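Local atomic coordinates of scyllo-inosose 3-dehydrogenase (Thermotoga maritima, PDB entry 3IP1), a protein that catalyses the NAD(+)-dependent, zinc-requiring oxidation of scyllo-inosose to 3-dehydro-scyllo-inosose, probably as a step in myo-inositol degradation. Residues 85-91 / 152-156; 99-105 / 121-127; 240-246 / 259-265; 366-372 / 389-395. The contacts are given in a common frame with arbitrary orientation. Residues are numbered along the deposited sequence.

Contact 1 (85-91 / 152-156)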
loop_
_atom_site.group_PDB
_atom_site.type_symbol
_atom_site.label_atom_id
_atom_site.label_comp_id
_atom_site.label_asym_id
_atom_site.label_seq_id
_atom_site.Cartn_x
_atom_site.Cartn_y
_atom_site.Cartn_z
ATOM N N TYR A 85 -14.390 -30.651 -14.433
ATOM C CA TYR A 85 -13.534 -29.474 -14.548
ATOM C C TYR A 85 -14.054 -28.445 -15.557
ATOM O O TYR A 85 -14.178 -28.726 -16.753
ATOM C CB TYR A 85 -12.087 -29.864 -14.855
ATOM C CG TYR A 85 -11.145 -28.686 -14.806
ATOM C CD1 TYR A 85 -10.783 -28.103 -13.579
ATOM C CD2 TYR A 85 -10.652 -28.136 -15.972
ATOM C CE1 TYR A 85 -9.922 -26.997 -13.533
ATOM C CE2 TYR A 85 -9.802 -27.030 -15.949
ATOM C CZ TYR A 85 -9.438 -26.471 -14.735
ATOM O OH TYR A 85 -8.591 -25.390 -14.737
ATOM N N PRO A 86 -14.330 -27.229 -15.072
ATOM C CA PRO A 86 -15.031 -26.248 -15.901
ATOM C C PRO A 86 -14.139 -25.338 -16.755
ATOM O O PRO A 86 -14.665 -24.576 -17.570
ATOM C CB PRO A 86 -15.819 -25.423 -14.869
ATOM C CG PRO A 86 -14.997 -25.538 -13.565
ATOM C CD PRO A 86 -14.110 -26.760 -13.687
ATOM N N GLY A 87 -12.815 -25.439 -16.592
ATOM C CA GLY A 87 -11.878 -24.489 -17.204
ATOM C C GLY A 87 -11.167 -24.906 -18.486
ATOM O O GLY A 87 -11.600 -25.815 -19.205
ATOM N N LEU A 88 -10.072 -24.204 -18.777
ATOM C CA LEU A 88 -9.244 -24.427 -19.961
ATOM C C LEU A 88 -8.703 -25.860 -20.047
ATOM O O LEU A 88 -8.072 -26.357 -19.118
ATOM C CB LEU A 88 -8.079 -23.433 -19.963
ATOM C CG LEU A 88 -7.060 -23.494 -21.095
ATOM C CD1 LEU A 88 -7.718 -23.062 -22.428
ATOM C CD2 LEU A 88 -5.878 -22.615 -20.754
ATOM N N THR A 89 -8.957 -26.501 -21.186
ATOM C CA THR A 89 -8.630 -27.905 -21.405
ATOM C C THR A 89 -8.386 -28.173 -22.900
ATOM O O THR A 89 -9.216 -27.828 -23.744
ATOM C CB THR A 89 -9.760 -28.821 -20.885
ATOM O OG1 THR A 89 -11.023 -28.182 -21.119
ATOM C CG2 THR A 89 -9.612 -29.077 -19.384
ATOM N N GLY A 90 -7.242 -28.779 -23.209
ATOM C CA GLY A 90 -6.863 -29.115 -24.587
ATOM C C GLY A 90 -6.453 -30.582 -24.638
ATOM O O GLY A 90 -5.320 -30.905 -24.321
ATOM N N PHE A 91 -7.387 -31.465 -25.006
ATOM C CA PHE A 91 -7.170 -32.925 -24.998
ATOM C C PHE A 91 -6.890 -33.501 -26.395
ATOM O O PHE A 91 -7.452 -33.019 -27.385
ATOM C CB PHE A 91 -8.378 -33.642 -24.371
ATOM C CG PHE A 91 -8.665 -33.240 -22.927
ATOM C CD1 PHE A 91 -7.629 -33.025 -22.018
ATOM C CD2 PHE A 91 -9.983 -33.106 -22.480
ATOM C CE1 PHE A 91 -7.890 -32.660 -20.716
ATOM C CE2 PHE A 91 -10.263 -32.750 -21.169
ATOM C CZ PHE A 91 -9.212 -32.538 -20.274
ATOM N N GLU A 152 -1.616 -23.734 -20.025
ATOM C CA GLU A 152 -1.582 -24.355 -18.718
ATOM C C GLU A 152 -1.020 -25.761 -18.764
ATOM O O GLU A 152 -1.539 -26.653 -19.460
ATOM C CB GLU A 152 -2.965 -24.328 -18.051
ATOM C CG GLU A 152 -3.240 -23.015 -17.326
ATOM C CD GLU A 152 -4.566 -22.982 -16.629
ATOM O OE1 GLU A 152 -4.622 -23.279 -15.416
ATOM O OE2 GLU A 152 -5.569 -22.663 -17.299
ATOM N N LEU A 153 0.061 -25.932 -18.014
ATOM C CA LEU A 153 0.756 -27.192 -17.902
ATOM C C LEU A 153 -0.167 -28.250 -17.295
ATOM O O LEU A 153 -0.725 -28.039 -16.226
ATOM C CB LEU A 153 1.977 -27.006 -17.000
ATOM C CG LEU A 153 2.946 -28.175 -16.993
ATOM C CD1 LEU A 153 3.778 -28.163 -18.279
ATOM C CD2 LEU A 153 3.805 -28.073 -15.753
ATOM N N GLY A 154 -0.297 -29.389 -17.974
ATOM C CA GLY A 154 -1.187 -30.459 -17.514
ATOM C C GLY A 154 -2.665 -30.209 -17.759
ATOM O O GLY A 154 -3.506 -30.917 -17.208
ATOM N N PHE A 155 -2.978 -29.216 -18.592
ATOM C CA PHE A 155 -4.350 -28.899 -19.001
ATOM C C PHE A 155 -4.490 -28.843 -20.521
ATOM O O PHE A 155 -5.378 -29.494 -21.106
ATOM C CB PHE A 155 -4.815 -27.584 -18.374
ATOM C CG PHE A 155 -5.046 -27.686 -16.880
ATOM C CD1 PHE A 155 -3.982 -27.573 -15.986
ATOM C CD2 PHE A 155 -6.319 -27.935 -16.378
ATOM C CE1 PHE A 155 -4.190 -27.695 -14.596
ATOM C CE2 PHE A 155 -6.548 -28.040 -14.995
ATOM C CZ PHE A 155 -5.465 -27.914 -14.107
ATOM N N ASN A 156 -3.618 -28.071 -21.162
ATOM C CA ASN A 156 -3.522 -28.082 -22.612
ATOM C C ASN A 156 -2.074 -28.134 -23.116
ATOM O O ASN A 156 -1.840 -28.109 -24.307
ATOM C CB ASN A 156 -4.276 -26.894 -23.201
ATOM C CG ASN A 156 -3.555 -25.568 -22.986
ATOM O OD1 ASN A 156 -3.158 -25.227 -21.864
ATOM N ND2 ASN A 156 -3.394 -24.809 -24.059
HETATM O O HOH W 1 -7.094 -24.781 -16.910
#
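Phe-155 is the hub of this contact between two loops. Its chi1 near -70° (m) brings the end of a side chain that starts out sideways up to 85-91, where Tyr-85, t at chi1, takes Phe-155 CE2 over one face of its ring: Tyr-85 CZ lies 3.3 Å from Phe-155 CE2, and the planes meet obliquely at 44° with centroids 5.1 Å apart. Leu-88, also t at chi1, reaches across so that its CD2 comes 3.5 Å from Glu-152 OE2 and 3.9 Å from Asn-156 OD1. One nearly straight hydrogen bond, Gly-90 N to Phe-155 O at 2.9 Å, joins the backbones; a CB on Gly-90 would collide with Asn-156 CB. Asn-156, p at chi1, turns its OD1 back to accept from Glu-152 N at 2.8 Å, within the turn where Phe-155 N and Asn-156 N both donate to Glu-152 O. A water accepts from Tyr-85 OH (2.7 Å) and donates to Leu-88 O (2.9 Å) and Glu-152 OE2 (2.6 Å). Tyr-85 and Phe-155 also touch Ser-70, a charge-relay residue by similarity. Meeting the ring of zinc ligand His-97, Phe-155 is a second-shell residue of the catalytic metal site, here holding cadmium, in the GroES-like domain of a zinc-containing alcohol dehydrogenase.

Contact 2 (99-105 / 121-127)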
loop_
_atom_site.group_PDB
_atom_site.type_symbol
_atom_site.label_atom_id
_atom_site.label_comp_id
_atom_site.label_asym_id
_atom_site.label_seq_id
_atom_site.Cartn_x
_atom_site.Cartn_y
_atom_site.Cartn_z
ATOM N N PHE A 99 4.881 -30.414 -9.592
ATOM C CA PHE A 99 6.012 -31.309 -9.795
ATOM C C PHE A 99 7.381 -30.721 -9.506
ATOM O O PHE A 99 7.553 -29.498 -9.465
ATOM C CB PHE A 99 5.990 -31.842 -11.227
ATOM C CG PHE A 99 6.629 -30.913 -12.228
ATOM C CD1 PHE A 99 5.942 -29.802 -12.698
ATOM C CD2 PHE A 99 7.914 -31.163 -12.699
ATOM C CE1 PHE A 99 6.527 -28.940 -13.630
ATOM C CE2 PHE A 99 8.518 -30.321 -13.625
ATOM C CZ PHE A 99 7.828 -29.195 -14.096
ATOM N N SER A 100 8.351 -31.628 -9.359
ATOM C CA SER A 100 9.768 -31.294 -9.286
ATOM C C SER A 100 10.595 -32.394 -9.988
ATOM O O SER A 100 10.074 -33.471 -10.344
ATOM C CB SER A 100 10.208 -31.183 -7.841
ATOM O OG SER A 100 9.992 -32.446 -7.225
ATOM N N GLY A 101 11.877 -32.117 -10.200
ATOM C CA GLY A 101 12.742 -33.044 -10.906
ATOM C C GLY A 101 14.111 -32.439 -11.120
ATOM O O GLY A 101 14.468 -31.457 -10.471
ATOM N N VAL A 102 14.900 -33.034 -12.006
ATOM C CA VAL A 102 16.243 -32.520 -12.248
ATOM C C VAL A 102 16.413 -32.158 -13.724
ATOM O O VAL A 102 15.881 -32.845 -14.614
ATOM C CB VAL A 102 17.358 -33.489 -11.724
ATOM C CG1 VAL A 102 17.119 -33.841 -10.261
ATOM C CG2 VAL A 102 17.422 -34.750 -12.540
ATOM N N VAL A 103 17.126 -31.069 -13.982
ATOM C CA VAL A 103 17.408 -30.659 -15.350
ATOM C C VAL A 103 18.330 -31.685 -16.012
ATOM O O VAL A 103 19.382 -32.030 -15.469
ATOM C CB VAL A 103 18.012 -29.225 -15.429
ATOM C CG1 VAL A 103 18.183 -28.812 -16.880
ATOM C CG2 VAL A 103 17.085 -28.211 -14.703
ATOM N N VAL A 104 17.915 -32.190 -17.170
ATOM C CA VAL A 104 18.754 -33.120 -17.928
ATOM C C VAL A 104 19.210 -32.533 -19.252
ATOM O O VAL A 104 20.085 -33.075 -19.890
ATOM C CB VAL A 104 18.119 -34.541 -18.149
ATOM C CG1 VAL A 104 17.922 -35.261 -16.820
ATOM C CG2 VAL A 104 16.828 -34.468 -18.987
ATOM N N GLU A 105 18.601 -31.435 -19.668
ATOM C CA GLU A 105 19.036 -30.737 -20.839
ATOM C C GLU A 105 18.507 -29.302 -20.780
ATOM O O GLU A 105 17.396 -29.077 -20.323
ATOM C CB GLU A 105 18.524 -31.450 -22.089
ATOM C CG GLU A 105 18.983 -30.781 -23.367
ATOM C CD GLU A 105 18.857 -31.647 -24.604
ATOM O OE1 GLU A 105 19.576 -31.345 -25.591
ATOM O OE2 GLU A 105 18.047 -32.604 -24.602
ATOM N N ILE A 121 23.009 -29.131 -16.015
ATOM C CA ILE A 121 22.521 -30.499 -15.869
ATOM C C ILE A 121 22.653 -30.896 -14.405
ATOM O O ILE A 121 23.674 -30.630 -13.776
ATOM C CB ILE A 121 23.276 -31.471 -16.805
ATOM C CG1 ILE A 121 22.863 -31.200 -18.256
ATOM C CG2 ILE A 121 23.014 -32.937 -16.388
ATOM C CD1 ILE A 121 23.631 -32.035 -19.347
ATOM N N GLY A 122 21.611 -31.512 -13.851
ATOM C CA GLY A 122 21.631 -31.900 -12.446
ATOM C C GLY A 122 20.944 -30.932 -11.494
ATOM O O GLY A 122 20.717 -31.279 -10.344
ATOM N N GLU A 123 20.609 -29.719 -11.948
ATOM C CA GLU A 123 19.947 -28.735 -11.074
ATOM C C GLU A 123 18.538 -29.212 -10.689
ATOM O O GLU A 123 17.753 -29.562 -11.579
ATOM C CB GLU A 123 19.871 -27.369 -11.758
ATOM C CG GLU A 123 19.119 -26.292 -10.981
ATOM C CD GLU A 123 19.989 -25.558 -9.949
ATOM O OE1 GLU A 123 21.088 -26.048 -9.632
ATOM O OE2 GLU A 123 19.568 -24.493 -9.440
ATOM N N PRO A 124 18.220 -29.241 -9.371
ATOM C CA PRO A 124 16.860 -29.604 -8.941
ATOM C C PRO A 124 15.909 -28.413 -9.085
ATOM O O PRO A 124 16.229 -27.299 -8.638
ATOM C CB PRO A 124 17.031 -29.967 -7.460
ATOM C CG PRO A 124 18.276 -29.218 -7.009
ATOM C CD PRO A 124 19.128 -28.978 -8.226
ATOM N N VAL A 125 14.749 -28.655 -9.681
ATOM C CA VAL A 125 13.808 -27.573 -9.958
ATOM C C VAL A 125 12.360 -27.957 -9.728
ATOM O O VAL A 125 12.019 -29.150 -9.699
ATOM C CB VAL A 125 13.960 -27.020 -11.420
ATOM C CG1 VAL A 125 15.292 -26.357 -11.599
ATOM C CG2 VAL A 125 13.769 -28.126 -12.468
ATOM N N CYS A 126 11.519 -26.938 -9.549
ATOM C CA CYS A 126 10.080 -27.092 -9.693
ATOM C C CYS A 126 9.653 -26.065 -10.737
ATOM O O CYS A 126 10.443 -25.204 -11.115
ATOM C CB CYS A 126 9.370 -26.851 -8.365
ATOM S SG CYS A 126 9.560 -25.171 -7.745
ATOM N N ALA A 127 8.415 -26.131 -11.206
ATOM C CA ALA A 127 7.984 -25.163 -12.202
ATOM C C ALA A 127 6.549 -24.691 -12.018
ATOM O O ALA A 127 5.728 -25.353 -11.369
ATOM C CB ALA A 127 8.226 -25.683 -13.616
HETATM O O HOH W 2 4.772 -27.603 -10.175
#
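Four backbone hydrogen bonds join strand 99-105 to 121-127. Gly-101 and Val-125 form an antiparallel hydrogen-bonded pair, Gly-101 N to Val-125 O at 3.0 Å and Val-125 N to Gly-101 O at 2.9 Å. Farther along, Val-103 N donates to Glu-123 O (2.9 Å) and Gly-122 N to Val-103 O (2.8 Å), the latter almost linear. At the other end a water accepts from Phe-99 N (2.9 Å) and lies 2.7 Å from Ala-127 O. CA-H...O contacts, such as Pro-124 CA to Gly-101 O at 3.4 Å, fill in between. Apolar side chains flank the backbone: Val-103 CG2 meets Val-125 CG2 at 4.0 Å, and Phe-99 CZ rests 3.6 Å from Ala-127 CB. Val-102 and Pro-124 share the other face, against Phe-188 of helix 185-192. The Glu-123 carboxylate leads away to Arg-114, Asn-112 and Ser-174. Cohesion therefore comes from main-chain bonding with apolar side chains around it, joining neighbouring strands of the GroES-like domain without any charged pair between them.

Contact 3 (240-246 / 259-265)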
loop_
_atom_site.group_PDB
_atom_site.type_symbol
_atom_site.label_atom_id
_atom_site.label_comp_id
_atom_site.label_asym_id
_atom_site.label_seq_id
_atom_site.Cartn_x
_atom_site.Cartn_y
_atom_site.Cartn_z
ATOM N N LYS A 240 -3.385 -16.163 16.422
ATOM C CA LYS A 240 -4.245 -17.344 16.381
ATOM C C LYS A 240 -4.625 -17.730 14.945
ATOM O O LYS A 240 -5.138 -16.901 14.177
ATOM C CB LYS A 240 -5.516 -17.114 17.195
ATOM C CG LYS A 240 -5.289 -17.168 18.700
ATOM C CD LYS A 240 -6.285 -16.268 19.376
ATOM C CE LYS A 240 -6.098 -16.297 20.892
ATOM N NZ LYS A 240 -6.952 -15.235 21.481
ATOM N N VAL A 241 -4.358 -18.992 14.604
ATOM C CA VAL A 241 -4.770 -19.571 13.329
ATOM C C VAL A 241 -5.877 -20.594 13.617
ATOM O O VAL A 241 -5.668 -21.584 14.326
ATOM C CB VAL A 241 -3.587 -20.226 12.561
ATOM C CG1 VAL A 241 -4.058 -20.873 11.274
ATOM C CG2 VAL A 241 -2.470 -19.211 12.291
ATOM N N ILE A 242 -7.053 -20.312 13.063
ATOM C CA ILE A 242 -8.249 -21.127 13.234
ATOM C C ILE A 242 -8.690 -21.684 11.885
ATOM O O ILE A 242 -8.910 -20.919 10.917
ATOM C CB ILE A 242 -9.385 -20.295 13.849
ATOM C CG1 ILE A 242 -8.939 -19.733 15.201
ATOM C CG2 ILE A 242 -10.668 -21.132 13.997
ATOM C CD1 ILE A 242 -9.777 -18.553 15.656
ATOM N N LEU A 243 -8.783 -23.013 11.818
ATOM C CA LEU A 243 -9.236 -23.701 10.612
ATOM C C LEU A 243 -10.568 -24.434 10.823
ATOM O O LEU A 243 -10.753 -25.142 11.818
ATOM C CB LEU A 243 -8.148 -24.634 10.053
ATOM C CG LEU A 243 -8.572 -25.365 8.767
ATOM C CD1 LEU A 243 -7.583 -25.185 7.609
ATOM C CD2 LEU A 243 -8.795 -26.830 9.073
ATOM N N SER A 244 -11.497 -24.232 9.889
ATOM C CA SER A 244 -12.787 -24.909 9.921
ATOM C C SER A 244 -12.845 -25.950 8.799
ATOM O O SER A 244 -12.706 -25.601 7.622
ATOM C CB SER A 244 -13.929 -23.904 9.783
ATOM O OG SER A 244 -15.186 -24.569 9.859
ATOM N N GLU A 245 -13.019 -27.219 9.178
ATOM C CA GLU A 245 -12.992 -28.358 8.245
ATOM C C GLU A 245 -13.688 -29.577 8.873
ATOM O O GLU A 245 -13.345 -29.965 9.998
ATOM C CB GLU A 245 -11.536 -28.712 7.879
ATOM C CG GLU A 245 -11.351 -29.967 7.045
ATOM C CD GLU A 245 -12.203 -29.973 5.769
ATOM O OE1 GLU A 245 -12.931 -30.965 5.552
ATOM O OE2 GLU A 245 -12.165 -28.990 4.997
ATOM N N PRO A 246 -14.679 -30.166 8.161
ATOM C CA PRO A 246 -15.410 -31.344 8.675
ATOM C C PRO A 246 -14.590 -32.629 8.707
ATOM O O PRO A 246 -14.838 -33.475 9.557
ATOM C CB PRO A 246 -16.578 -31.499 7.697
ATOM C CG PRO A 246 -16.670 -30.210 6.966
ATOM C CD PRO A 246 -15.305 -29.621 6.943
ATOM N N ALA A 259 -1.873 -24.678 13.233
ATOM C CA ALA A 259 -3.174 -24.131 13.650
ATOM C C ALA A 259 -3.331 -24.200 15.166
ATOM O O ALA A 259 -3.011 -25.212 15.782
ATOM C CB ALA A 259 -4.319 -24.851 12.982
ATOM N N ASP A 260 -3.833 -23.126 15.752
ATOM C CA ASP A 260 -4.030 -23.071 17.185
ATOM C C ASP A 260 -5.363 -23.682 17.575
ATOM O O ASP A 260 -5.496 -24.224 18.673
ATOM C CB ASP A 260 -3.970 -21.622 17.663
ATOM C CG ASP A 260 -2.646 -20.968 17.334
ATOM O OD1 ASP A 260 -1.658 -21.286 18.018
ATOM O OD2 ASP A 260 -2.594 -20.161 16.379
ATOM N N HIS A 261 -6.350 -23.548 16.692
ATOM C CA HIS A 261 -7.673 -24.099 16.926
ATOM C C HIS A 261 -8.234 -24.675 15.642
ATOM O O HIS A 261 -8.038 -24.113 14.549
ATOM C CB HIS A 261 -8.632 -23.037 17.465
ATOM C CG HIS A 261 -8.112 -22.311 18.663
ATOM N ND1 HIS A 261 -7.990 -22.911 19.901
ATOM C CD2 HIS A 261 -7.686 -21.034 18.819
ATOM C CE1 HIS A 261 -7.505 -22.035 20.764
ATOM N NE2 HIS A 261 -7.310 -20.891 20.132
ATOM N N VAL A 262 -8.923 -25.803 15.781
ATOM C CA VAL A 262 -9.645 -26.383 14.663
ATOM C C VAL A 262 -11.123 -26.537 15.013
ATOM O O VAL A 262 -11.463 -26.821 16.155
ATOM C CB VAL A 262 -9.014 -27.717 14.183
ATOM C CG1 VAL A 262 -7.639 -27.460 13.571
ATOM C CG2 VAL A 262 -8.938 -28.751 15.322
ATOM N N ILE A 263 -11.980 -26.314 14.021
ATOM C CA ILE A 263 -13.419 -26.363 14.165
ATOM C C ILE A 263 -14.005 -27.382 13.172
ATOM O O ILE A 263 -13.759 -27.318 11.957
ATOM C CB ILE A 263 -14.058 -24.966 13.889
ATOM C CG1 ILE A 263 -13.567 -23.915 14.895
ATOM C CG2 ILE A 263 -15.591 -25.042 13.905
ATOM C CD1 ILE A 263 -13.940 -22.460 14.516
ATOM N N ASP A 264 -14.783 -28.321 13.694
ATOM C CA ASP A 264 -15.639 -29.160 12.867
ATOM C C ASP A 264 -16.985 -28.440 12.760
ATOM O O ASP A 264 -17.777 -28.513 13.676
ATOM C CB ASP A 264 -15.780 -30.542 13.524
ATOM C CG ASP A 264 -16.693 -31.487 12.751
ATOM O OD1 ASP A 264 -17.289 -31.112 11.718
ATOM O OD2 ASP A 264 -16.819 -32.637 13.205
ATOM N N PRO A 265 -17.245 -27.734 11.639
ATOM C CA PRO A 265 -18.464 -26.930 11.498
ATOM C C PRO A 265 -19.767 -27.731 11.573
ATOM O O PRO A 265 -20.829 -27.149 11.861
ATOM C CB PRO A 265 -18.328 -26.309 10.096
ATOM C CG PRO A 265 -17.424 -27.235 9.345
ATOM C CD PRO A 265 -16.468 -27.784 10.384
#
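Ile-242 and Ile-263 form the apolar centre, with Ile-242 CG2 3.6 Å from Ile-263 CD1 on the face that helix 270-277 covers. His-261 lies on the same face, its ring edge toward Ile-242 CG1, while Leu-243 and Val-262 point to the other, against Ala-254 of helix 248-257. At the C-terminal end Pro-246 CG meets Pro-265 CG at 3.9 Å. Between the faces the parallel strands alternate their backbone bonds: His-261 N to Val-241 O (3.1 Å), Leu-243 N to His-261 O (3.0 Å), Ile-263 N to Leu-243 O (2.8 Å) and Glu-245 N to Ile-263 O (2.9 Å). At the N-terminal end Asp-260 OD2 accepts from Val-241 N (2.8 Å) and forms a salt bridge with Lys-234. Glu-245, an NAD(+)-binding residue by similarity, turns its carboxylate to Gly-222 N and Ser-247 N. Strand 240-244, helix 248-257 and strand 261-263 make a beta-alpha-beta crossover of the Rossmann fold, with the acidic Glu-245 just past strand 240-244, as in many NAD(+)-binding dehydrogenases.

Contact 4 (366-372 / 389-395)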
loop_
_atom_site.group_PDB
_atom_site.type_symbol
_atom_site.label_atom_id
_atom_site.label_comp_id
_atom_site.label_asym_id
_atom_site.label_seq_id
_atom_site.Cartn_x
_atom_site.Cartn_y
_atom_site.Cartn_z
ATOM N N ILE A 366 1.632 -33.301 4.545
ATOM C CA ILE A 366 0.300 -33.501 3.988
ATOM C C ILE A 366 0.212 -34.637 2.963
ATOM O O ILE A 366 -0.892 -35.023 2.559
ATOM C CB ILE A 366 -0.311 -32.193 3.406
ATOM C CG1 ILE A 366 0.269 -31.880 2.019
ATOM C CG2 ILE A 366 -0.177 -31.031 4.432
ATOM C CD1 ILE A 366 -0.582 -30.908 1.202
ATOM N N ILE A 367 1.356 -35.168 2.548
ATOM C CA ILE A 367 1.361 -36.267 1.594
ATOM C C ILE A 367 0.874 -37.533 2.297
ATOM O O ILE A 367 1.515 -38.019 3.216
ATOM C CB ILE A 367 2.748 -36.459 0.920
ATOM C CG1 ILE A 367 3.132 -35.194 0.130
ATOM C CG2 ILE A 367 2.746 -37.693 -0.006
ATOM C CD1 ILE A 367 4.587 -35.139 -0.321
ATOM N N SER A 368 -0.279 -38.037 1.871
ATOM C CA SER A 368 -0.855 -39.244 2.458
ATOM C C SER A 368 -0.180 -40.504 1.931
ATOM O O SER A 368 -0.020 -41.469 2.673
ATOM C CB SER A 368 -2.360 -39.313 2.212
ATOM O OG SER A 368 -2.952 -38.061 2.525
ATOM N N LYS A 369 0.240 -40.475 0.670
ATOM C CA LYS A 369 0.769 -41.662 0.013
ATOM C C LYS A 369 1.553 -41.284 -1.251
ATOM O O LYS A 369 1.173 -40.359 -1.976
ATOM C CB LYS A 369 -0.408 -42.570 -0.356
ATOM C CG LYS A 369 -0.050 -43.878 -0.992
ATOM C CD LYS A 369 -1.320 -44.562 -1.451
ATOM C CE LYS A 369 -1.581 -45.820 -0.650
ATOM N NZ LYS A 369 -1.125 -46.987 -1.455
ATOM N N THR A 370 2.650 -42.000 -1.501
ATOM C CA THR A 370 3.365 -41.878 -2.772
ATOM C C THR A 370 3.168 -43.158 -3.566
ATOM O O THR A 370 3.081 -44.239 -2.992
ATOM C CB THR A 370 4.862 -41.562 -2.593
ATOM O OG1 THR A 370 5.459 -42.544 -1.750
ATOM C CG2 THR A 370 5.064 -40.206 -1.949
ATOM N N VAL A 371 3.085 -43.029 -4.887
ATOM C CA VAL A 371 2.737 -44.142 -5.764
ATOM C C VAL A 371 3.570 -44.034 -7.044
ATOM O O VAL A 371 4.177 -42.982 -7.317
ATOM C CB VAL A 371 1.204 -44.134 -6.120
ATOM C CG1 VAL A 371 0.334 -44.139 -4.864
ATOM C CG2 VAL A 371 0.841 -42.925 -6.989
ATOM N N SER A 372 3.595 -45.102 -7.831
ATOM C CA SER A 372 4.353 -45.096 -9.074
ATOM C C SER A 372 3.500 -44.488 -10.191
ATOM O O SER A 372 2.284 -44.385 -10.050
ATOM C CB SER A 372 4.767 -46.517 -9.459
ATOM O OG SER A 372 3.616 -47.253 -9.828
ATOM N N LEU A 389 -7.577 -39.699 1.701
ATOM C CA LEU A 389 -6.358 -39.272 1.020
ATOM C C LEU A 389 -6.314 -37.750 0.796
ATOM O O LEU A 389 -7.019 -37.224 -0.068
ATOM C CB LEU A 389 -6.209 -40.027 -0.309
ATOM C CG LEU A 389 -6.261 -41.559 -0.235
ATOM C CD1 LEU A 389 -6.517 -42.166 -1.622
ATOM C CD2 LEU A 389 -5.020 -42.174 0.421
ATOM N N VAL A 390 -5.489 -37.052 1.576
ATOM C CA VAL A 390 -5.353 -35.576 1.455
ATOM C C VAL A 390 -4.597 -35.185 0.182
ATOM O O VAL A 390 -5.039 -34.322 -0.594
ATOM C CB VAL A 390 -4.654 -34.956 2.708
ATOM C CG1 VAL A 390 -4.606 -33.434 2.625
ATOM C CG2 VAL A 390 -5.366 -35.381 3.968
ATOM N N LYS A 391 -3.449 -35.829 -0.014
ATOM C CA LYS A 391 -2.610 -35.592 -1.165
ATOM C C LYS A 391 -1.888 -36.880 -1.507
ATOM O O LYS A 391 -1.270 -37.518 -0.641
ATOM C CB LYS A 391 -1.618 -34.450 -0.885
ATOM C CG LYS A 391 -0.469 -34.272 -1.902
ATOM C CD LYS A 391 -0.924 -33.730 -3.257
ATOM C CE LYS A 391 -1.527 -32.342 -3.104
ATOM N NZ LYS A 391 -2.106 -31.873 -4.385
ATOM N N VAL A 392 -1.973 -37.233 -2.792
ATOM C CA VAL A 392 -1.331 -38.411 -3.360
ATOM C C VAL A 392 -0.321 -37.916 -4.366
ATOM O O VAL A 392 -0.643 -37.083 -5.199
ATOM C CB VAL A 392 -2.364 -39.332 -4.066
ATOM C CG1 VAL A 392 -1.673 -40.417 -4.916
ATOM C CG2 VAL A 392 -3.286 -39.971 -3.029
ATOM N N THR A 393 0.901 -38.443 -4.283
ATOM C CA THR A 393 2.017 -37.943 -5.089
ATOM C C THR A 393 2.751 -39.055 -5.840
ATOM O O THR A 393 3.217 -40.020 -5.225
ATOM C CB THR A 393 3.043 -37.209 -4.170
ATOM O OG1 THR A 393 2.359 -36.218 -3.392
ATOM C CG2 THR A 393 4.152 -36.561 -4.973
HETATM N N MSE A 394 2.881 -38.886 -7.160
HETATM C CA MSE A 394 3.757 -39.730 -7.964
HETATM C C MSE A 394 5.219 -39.544 -7.559
HETATM O O MSE A 394 5.710 -38.430 -7.478
HETATM C CB MSE A 394 3.619 -39.412 -9.444
HETATM C CG MSE A 394 4.238 -40.483 -10.318
HETATM SE SE MSE A 394 4.511 -39.889 -12.145
HETATM C CE MSE A 394 6.105 -38.821 -11.880
ATOM N N LEU A 395 5.907 -40.647 -7.295
ATOM C CA LEU A 395 7.335 -40.625 -7.042
ATOM C C LEU A 395 8.032 -41.568 -8.028
ATOM O O LEU A 395 7.749 -42.765 -8.039
ATOM C CB LEU A 395 7.606 -41.051 -5.601
ATOM C CG LEU A 395 9.052 -41.101 -5.108
ATOM C CD1 LEU A 395 9.692 -39.700 -5.111
ATOM C CD2 LEU A 395 9.089 -41.710 -3.701
#
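Strands 369-371 and 392-395 run parallel, their axes 4.6 Å apart at closest and their directions diverging by 37°. Lys-369 pairs with Val-392, Thr-370 with Thr-393 and Val-371 with Met-394 (present as selenomethionine), held by Thr-393 N to Lys-369 O (3.0 Å), Val-371 N to Thr-393 O (3.0 Å) and Leu-395 N to Val-371 O (2.9 Å). Toward the N-terminal ends, Ser-368 N donates to Lys-391 O at 2.7 Å. The Ser-368 hydroxyl extends this link: its OG accepts from Val-390 N at 2.9 Å and, weakly, from Lys-391 N at 3.4 Å. Val-371 CG2 packs 4.1 Å from Val-392 CG1 on one face; on the other, Thr-370 CG2 approaches Thr-393 CB at 4.2 Å. Ile-367 CG2 lies 3.7 Å from Thr-393 OG1. The end of Lys-391 leads away to a salt bridge with the metal ligand Glu-98. Strand 392-395 also pairs antiparallel with strand 57-66, and helix 376-382 lies between the two strands in sequence. Thr-370 and Thr-393 touch helix 185-192, while Ile-366 and Val-390 pack on helices 224-235 and 248-257, so that the contact bridges the catalytic-domain sheet and the helices of the nucleotide-binding domain.

Overall arrangement
Contacts 1 and 2 share the GroES-like domain and touch through Leu-153 CD2 and Phe-99 CE1, 3.6 Å apart; both are largely buried, though contact 2 has a surface end at Glu-105, Ile-121 and Gly-122. Contact 1 joins loops through an aromatic pair, a single direct hydrogen bond and a water, whereas the other three rest on regular strand bonding. Contacts 2 and 4 belong to one mixed sheet, antiparallel in the first and parallel in the second, their nearest atoms about 7 Å apart. Contact 3, partly buried, lies at an edge of the Rossmann sheet, across the chain's centre from contacts 1 and 2. Contact 4, also partly buried, approaches contact 3 to about 9 Å between nearest atoms, and both meet helix 248-257.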